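Local coordinates for protein NAD(P)H dehydrogenase (quinone) (Mycobacterium tuberculosis, PDB 1XDI) that reduces quinones such as menadione with NADH or NADPH through a bound FAD, and may help the bacterium resist reactive oxygen intermediates, at residues A[301-305]-A[331-335]. Numbering follows the deposited sequence.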
ATOM      1  N   VAL A 301       0.596  22.943  21.811  1.00 15.71           N
ATOM      2  CA  VAL A 301      -0.383  21.928  21.509  1.00 14.59           C
ATOM      3  C   VAL A 301       0.225  20.577  21.161  1.00 16.44           C
ATOM      4  O   VAL A 301       1.439  20.370  21.011  1.00 14.95           O
ATOM      5  CB  VAL A 301      -1.348  22.422  20.370  1.00 14.00           C
ATOM      6  CG1 VAL A 301      -1.026  21.774  19.059  1.00 13.36           C
ATOM      7  CG2 VAL A 301      -2.756  22.185  20.739  1.00 12.06           C
ATOM      8  N   ASP A 302      -0.694  19.641  21.055  1.00 19.65           N
ATOM      9  CA  ASP A 302      -0.442  18.235  20.734  1.00 20.36           C
ATOM     10  C   ASP A 302      -0.102  18.008  19.295  1.00 21.31           C
ATOM     11  O   ASP A 302       0.036  18.940  18.494  1.00 23.35           O
ATOM     12  CB  ASP A 302      -1.717  17.430  20.986  1.00 20.87           C
ATOM     13  CG  ASP A 302      -1.520  16.428  21.986  1.00 18.76           C
ATOM     14  OD1 ASP A 302      -0.328  16.162  22.198  1.00 19.17           O
ATOM     15  OD2 ASP A 302      -2.508  15.930  22.543  1.00 18.48           O
ATOM     16  N   ARG A 303      -0.059  16.726  18.971  1.00 21.53           N
ATOM     17  CA  ARG A 303       0.221  16.261  17.630  1.00 20.50           C
ATOM     18  C   ARG A 303      -1.208  15.928  17.181  1.00 18.73           C
ATOM     19  O   ARG A 303      -1.493  15.682  15.988  1.00 17.15           O
ATOM     20  CB  ARG A 303       1.091  15.013  17.719  1.00 22.18           C
ATOM     21  CG  ARG A 303       2.333  14.973  16.830  1.00 25.12           C
ATOM     22  CD  ARG A 303       2.835  13.518  16.862  1.00 29.75           C
ATOM     23  NE  ARG A 303       2.587  12.917  18.199  1.00 33.87           N
ATOM     24  CZ  ARG A 303       2.109  11.684  18.433  1.00 32.53           C
ATOM     25  NH1 ARG A 303       1.807  10.870  17.430  1.00 31.29           N
ATOM     26  NH2 ARG A 303       1.950  11.261  19.683  1.00 32.33           N
ATOM     27  N   VAL A 304      -2.095  15.960  18.179  1.00 15.17           N
ATOM     28  CA  VAL A 304      -3.504  15.695  17.983  1.00 12.73           C
ATOM     29  C   VAL A 304      -4.322  16.974  18.297  1.00 10.88           C
ATOM     30  O   VAL A 304      -5.537  16.980  18.463  1.00  8.34           O
ATOM     31  CB  VAL A 304      -3.841  14.373  18.758  1.00 13.16           C
ATOM     32  CG1 VAL A 304      -5.262  14.300  19.312  1.00 11.60           C
ATOM     33  CG2 VAL A 304      -3.646  13.249  17.770  1.00 11.08           C
ATOM     34  N   SER A 305      -3.591  18.090  18.283  1.00  9.69           N
ATOM     35  CA  SER A 305      -4.119  19.444  18.500  1.00  7.21           C
ATOM     36  C   SER A 305      -4.689  19.773  19.855  1.00  7.14           C
ATOM     37  O   SER A 305      -5.404  20.772  19.990  1.00  5.96           O
ATOM     38  CB  SER A 305      -5.160  19.785  17.440  1.00  5.20           C
ATOM     39  OG  SER A 305      -4.582  19.737  16.141  1.00  3.96           O
ATOM     40  N   GLN A 331      -4.650  21.382  11.395  1.00  7.94           N
ATOM     41  CA  GLN A 331      -4.686  21.287  12.828  1.00  6.30           C
ATOM     42  C   GLN A 331      -6.114  21.367  13.350  1.00  6.83           C
ATOM     43  O   GLN A 331      -6.477  20.659  14.316  1.00  5.50           O
ATOM     44  CB  GLN A 331      -3.777  22.326  13.470  1.00  4.15           C
ATOM     45  CG  GLN A 331      -2.345  21.902  13.547  1.00  1.00           C
ATOM     46  CD  GLN A 331      -1.562  22.794  14.442  1.00  1.00           C
ATOM     47  OE1 GLN A 331      -1.445  24.020  14.212  1.00  1.00           O
ATOM     48  NE2 GLN A 331      -1.009  22.206  15.494  1.00  1.00           N
ATOM     49  N   GLY A 332      -6.933  22.204  12.709  1.00  6.08           N
ATOM     50  CA  GLY A 332      -8.298  22.309  13.173  1.00  5.26           C
ATOM     51  C   GLY A 332      -9.045  21.060  12.780  1.00  4.52           C
ATOM     52  O   GLY A 332      -9.869  20.513  13.532  1.00  3.53           O
ATOM     53  N   ARG A 333      -8.743  20.610  11.570  1.00  5.68           N
ATOM     54  CA  ARG A 333      -9.368  19.398  10.993  1.00  7.19           C
ATOM     55  C   ARG A 333      -9.089  18.169  11.953  1.00  6.09           C
ATOM     56  O   ARG A 333     -10.019  17.487  12.410  1.00  5.47           O
ATOM     57  CB  ARG A 333      -8.783  19.195   9.559  1.00  9.18           C
ATOM     58  CG  ARG A 333      -9.719  18.678   8.450  1.00 11.64           C
ATOM     59  CD  ARG A 333      -9.752  19.581   7.144  1.00 12.12           C
ATOM     60  NE  ARG A 333      -8.439  19.802   6.544  1.00 14.46           N
ATOM     61  CZ  ARG A 333      -8.183  20.702   5.594  1.00 14.66           C
ATOM     62  NH1 ARG A 333      -9.152  21.460   5.112  1.00 15.98           N
ATOM     63  NH2 ARG A 333      -6.942  20.893   5.175  1.00 15.37           N
ATOM     64  N   ILE A 334      -7.816  17.938  12.295  1.00  3.69           N
ATOM     65  CA  ILE A 334      -7.423  16.842  13.174  1.00  2.90           C
ATOM     66  C   ILE A 334      -7.993  17.028  14.582  1.00  3.08           C
ATOM     67  O   ILE A 334      -8.217  16.051  15.250  1.00  5.51           O
ATOM     68  CB  ILE A 334      -5.876  16.702  13.195  1.00  1.43           C
ATOM     69  CG1 ILE A 334      -5.411  16.203  11.857  1.00  1.00           C
ATOM     70  CG2 ILE A 334      -5.402  15.714  14.158  1.00  1.98           C
ATOM     71  CD1 ILE A 334      -4.067  16.656  11.573  1.00  1.63           C
ATOM     72  N   ALA A 335      -8.262  18.253  15.033  1.00  3.19           N
ATOM     73  CA  ALA A 335      -8.861  18.471  16.371  1.00  3.16           C
ATOM     74  C   ALA A 335     -10.344  18.157  16.336  1.00  3.62           C
ATOM     75  O   ALA A 335     -10.942  17.863  17.353  1.00  3.65           O
ATOM     76  CB  ALA A 335      -8.675  19.899  16.869  1.00  2.43           C
TER
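V301 meets Q331 where the loop leading into strand 312-314 of the FAD-binding, Rossmann-type domain leans on helix 325-339, a small example of how a loop can be fastened to a helix through a main-chain carbonyl. The two side chains approach from opposite directions, and the methyl CG1 of V301 lies in van der Waals contact, 3.6 Å from NE2 of Q331. At the other end of this amide, OE1 accepts from the backbone N of G316, so the glutamine also ties the helix to the loop after strand 312-314, next to the FAD-binding D317. Further along, the loop offers backbone atoms to a side chain: O of R303 and CA of V304 each sit 4.3 Å from CG2 of I334, while R303 and V304 also pack on G341 of a second subunit. CB of buried S305 rests 3.6 Å from CB of A335, and its OG, set beside its own backbone N (chi1 -60°), donates to O of Q331 at 2.8 Å. O of Q331 keeps its helical bond from N of A335 (3.1 Å) and is thus gripped twice, by donors on opposite faces of its carbonyl plane. The OG of S305 arrives with a C=O...OG angle of 120°, tilted 21° from that plane.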